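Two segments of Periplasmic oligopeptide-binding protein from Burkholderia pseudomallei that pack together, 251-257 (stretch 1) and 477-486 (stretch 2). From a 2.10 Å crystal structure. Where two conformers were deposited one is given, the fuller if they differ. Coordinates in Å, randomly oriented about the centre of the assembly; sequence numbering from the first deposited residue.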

# COMPACT_ATOMS: atom_id res chain seq x y z
N LYS A 251 20.49 16.32 7.73
CA LYS A 251 20.29 14.89 7.89
C LYS A 251 18.94 14.50 8.47
O LYS A 251 18.59 13.32 8.50
CB LYS A 251 21.44 14.27 8.70
CG LYS A 251 22.81 14.34 8.00
CD LYS A 251 23.91 13.70 8.85
CE LYS A 251 25.31 14.17 8.45
NZ LYS A 251 26.35 13.72 9.44
N GLU A 252 18.17 15.47 8.95
CA GLU A 252 16.78 15.20 9.32
C GLU A 252 15.99 14.75 8.08
O GLU A 252 14.98 14.05 8.18
CB GLU A 252 16.13 16.42 9.98
CG GLU A 252 16.83 16.83 11.28
CD GLU A 252 16.16 17.99 11.99
OE1 GLU A 252 15.17 18.53 11.45
OE2 GLU A 252 16.63 18.36 13.09
N LEU A 253 16.47 15.16 6.91
CA LEU A 253 15.85 14.71 5.66
C LEU A 253 16.33 13.29 5.41
O LEU A 253 17.48 13.07 5.04
CB LEU A 253 16.25 15.64 4.50
CG LEU A 253 15.85 15.24 3.07
CD1 LEU A 253 14.46 14.68 3.03
CD2 LEU A 253 15.97 16.43 2.10
N ARG A 254 15.45 12.31 5.65
CA ARG A 254 15.83 10.91 5.55
C ARG A 254 15.56 10.42 4.13
O ARG A 254 14.41 10.32 3.70
CB ARG A 254 15.05 10.06 6.56
CG ARG A 254 14.96 10.68 7.95
CD ARG A 254 16.35 10.89 8.60
NE ARG A 254 16.19 11.59 9.88
CZ ARG A 254 16.51 11.08 11.07
NH1 ARG A 254 17.04 9.86 11.17
NH2 ARG A 254 16.30 11.80 12.16
N PRO A 255 16.64 10.12 3.39
CA PRO A 255 16.54 9.89 1.95
C PRO A 255 16.42 8.42 1.58
O PRO A 255 16.80 7.55 2.37
CB PRO A 255 17.89 10.39 1.45
CG PRO A 255 18.83 9.96 2.55
CD PRO A 255 18.04 10.08 3.85
N GLY A 256 15.92 8.16 0.38
CA GLY A 256 15.92 6.84 -0.22
C GLY A 256 14.74 6.65 -1.18
O GLY A 256 13.87 7.51 -1.27
N LEU A 257 14.74 5.54 -1.89
CA LEU A 257 13.59 5.16 -2.71
C LEU A 257 12.80 4.07 -1.98
O LEU A 257 13.34 3.35 -1.15
CB LEU A 257 14.05 4.65 -4.07
CG LEU A 257 14.75 5.64 -5.01
CD1 LEU A 257 15.47 4.89 -6.13
CD2 LEU A 257 13.76 6.65 -5.58
N ALA A 477 11.32 8.01 -0.75
CA ALA A 477 11.03 7.83 0.67
C ALA A 477 11.35 9.08 1.50
O ALA A 477 11.16 9.09 2.73
CB ALA A 477 11.84 6.64 1.21
N ASP A 478 11.84 10.11 0.83
CA ASP A 478 12.27 11.35 1.47
C ASP A 478 11.23 11.92 2.41
O ASP A 478 10.09 12.17 2.02
CB ASP A 478 12.65 12.40 0.43
CG ASP A 478 13.91 12.05 -0.35
OD1 ASP A 478 14.34 10.88 -0.28
OD2 ASP A 478 14.44 12.94 -1.04
N ARG A 479 11.63 12.14 3.66
CA ARG A 479 10.78 12.79 4.65
C ARG A 479 11.65 13.42 5.74
O ARG A 479 12.85 13.14 5.82
CB ARG A 479 9.78 11.79 5.26
CG ARG A 479 10.40 10.69 6.13
CD ARG A 479 9.38 10.11 7.13
NE ARG A 479 8.17 9.62 6.45
CZ ARG A 479 8.01 8.38 6.00
NH1 ARG A 479 8.98 7.48 6.14
NH2 ARG A 479 6.89 8.04 5.39
N LEU A 480 11.05 14.29 6.55
CA LEU A 480 11.76 14.93 7.65
C LEU A 480 11.42 14.24 8.96
O LEU A 480 10.25 14.04 9.29
CB LEU A 480 11.39 16.42 7.74
CG LEU A 480 11.93 17.31 6.60
CD1 LEU A 480 11.15 18.62 6.49
CD2 LEU A 480 13.43 17.58 6.79
N VAL A 481 12.46 13.86 9.70
CA VAL A 481 12.30 13.26 11.02
C VAL A 481 13.32 13.94 11.94
O VAL A 481 14.51 14.00 11.62
CB VAL A 481 12.53 11.74 11.00
CG1 VAL A 481 12.43 11.15 12.40
CG2 VAL A 481 11.53 11.05 10.05
N LYS A 482 12.85 14.47 13.06
CA LYS A 482 13.69 15.27 13.96
C LYS A 482 14.94 14.51 14.42
O LYS A 482 14.92 13.28 14.55
CB LYS A 482 12.87 15.74 15.16
CG LYS A 482 11.71 16.68 14.80
CD LYS A 482 12.22 18.08 14.47
CE LYS A 482 11.07 19.05 14.20
NZ LYS A 482 11.57 20.46 14.06
N SER A 483 16.02 15.24 14.65
CA SER A 483 17.29 14.65 15.09
C SER A 483 17.17 13.92 16.42
O SER A 483 17.96 13.02 16.71
CB SER A 483 18.39 15.72 15.18
OG SER A 483 18.64 16.28 13.89
N TYR A 484 16.20 14.32 17.25
CA TYR A 484 16.01 13.64 18.53
C TYR A 484 15.17 12.35 18.44
O TYR A 484 14.93 11.69 19.45
CB TYR A 484 15.42 14.58 19.58
CG TYR A 484 14.17 15.32 19.14
CD1 TYR A 484 12.93 14.68 19.10
CD2 TYR A 484 14.23 16.66 18.77
CE1 TYR A 484 11.78 15.36 18.70
CE2 TYR A 484 13.10 17.34 18.37
CZ TYR A 484 11.88 16.69 18.33
OH TYR A 484 10.75 17.38 17.93
N VAL A 485 14.71 12.00 17.24
CA VAL A 485 13.99 10.74 17.06
C VAL A 485 14.95 9.61 16.70
O VAL A 485 15.49 9.58 15.59
CB VAL A 485 12.88 10.81 15.99
CG1 VAL A 485 12.22 9.42 15.78
CG2 VAL A 485 11.83 11.84 16.39
N GLY A 486 15.16 8.68 17.63
CA GLY A 486 16.11 7.59 17.42
C GLY A 486 15.46 6.32 16.88
O GLY A 486 14.24 6.14 16.97
O HOH W 1 14.17 20.69 12.77
O HOH W 2 15.77 18.39 15.59
O HOH W 3 17.08 7.96 13.99
O HOH W 4 17.70 10.94 14.34

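The side chain of Arg254 reaches back along its own strand and binds the backbone of the other stretch. Arg254 NH2 donates to Val481 O at 2.9 Å, and Arg254 NE makes a weak hydrogen bond to Val481 O at 3.4 Å. Arg254 NE also donates to Glu252 O at 3.2 Å, within its own stretch. Val481 CB lies over one face of the guanidinium. Water 4 accepts from Arg254 NH2 and donates to Ser483 O and Val485 O, so it ties the arginine to the type I turn from Lys482 to Val485.

The backbones pair as a short antiparallel ladder. Arg254 N donates to Arg479 O at 2.7 Å. The return bond, Arg479 N to Arg254 O, is weak at 3.3 Å. Val481 N donates to Glu252 O at 2.9 Å and extends the pairing. Leu253 and Leu480 share one face of the sheet, with Leu253 CB 4.1 Å from Leu480 CD2.

Glu252 holds the turn from its carboxylate. Ser483 OG donates to Glu252 OE2 at 3.0 Å. Water 1 links Glu252 OE1 to Lys482 NZ.

At the other end, Ala477 N donates to Gly256 O at 2.7 Å. Gly256 N donates to Asp478 OD1 at 3.2 Å. The backbone angles of Gly256 by themselves call for glycine, since a CB would jam against the preceding carbonyl.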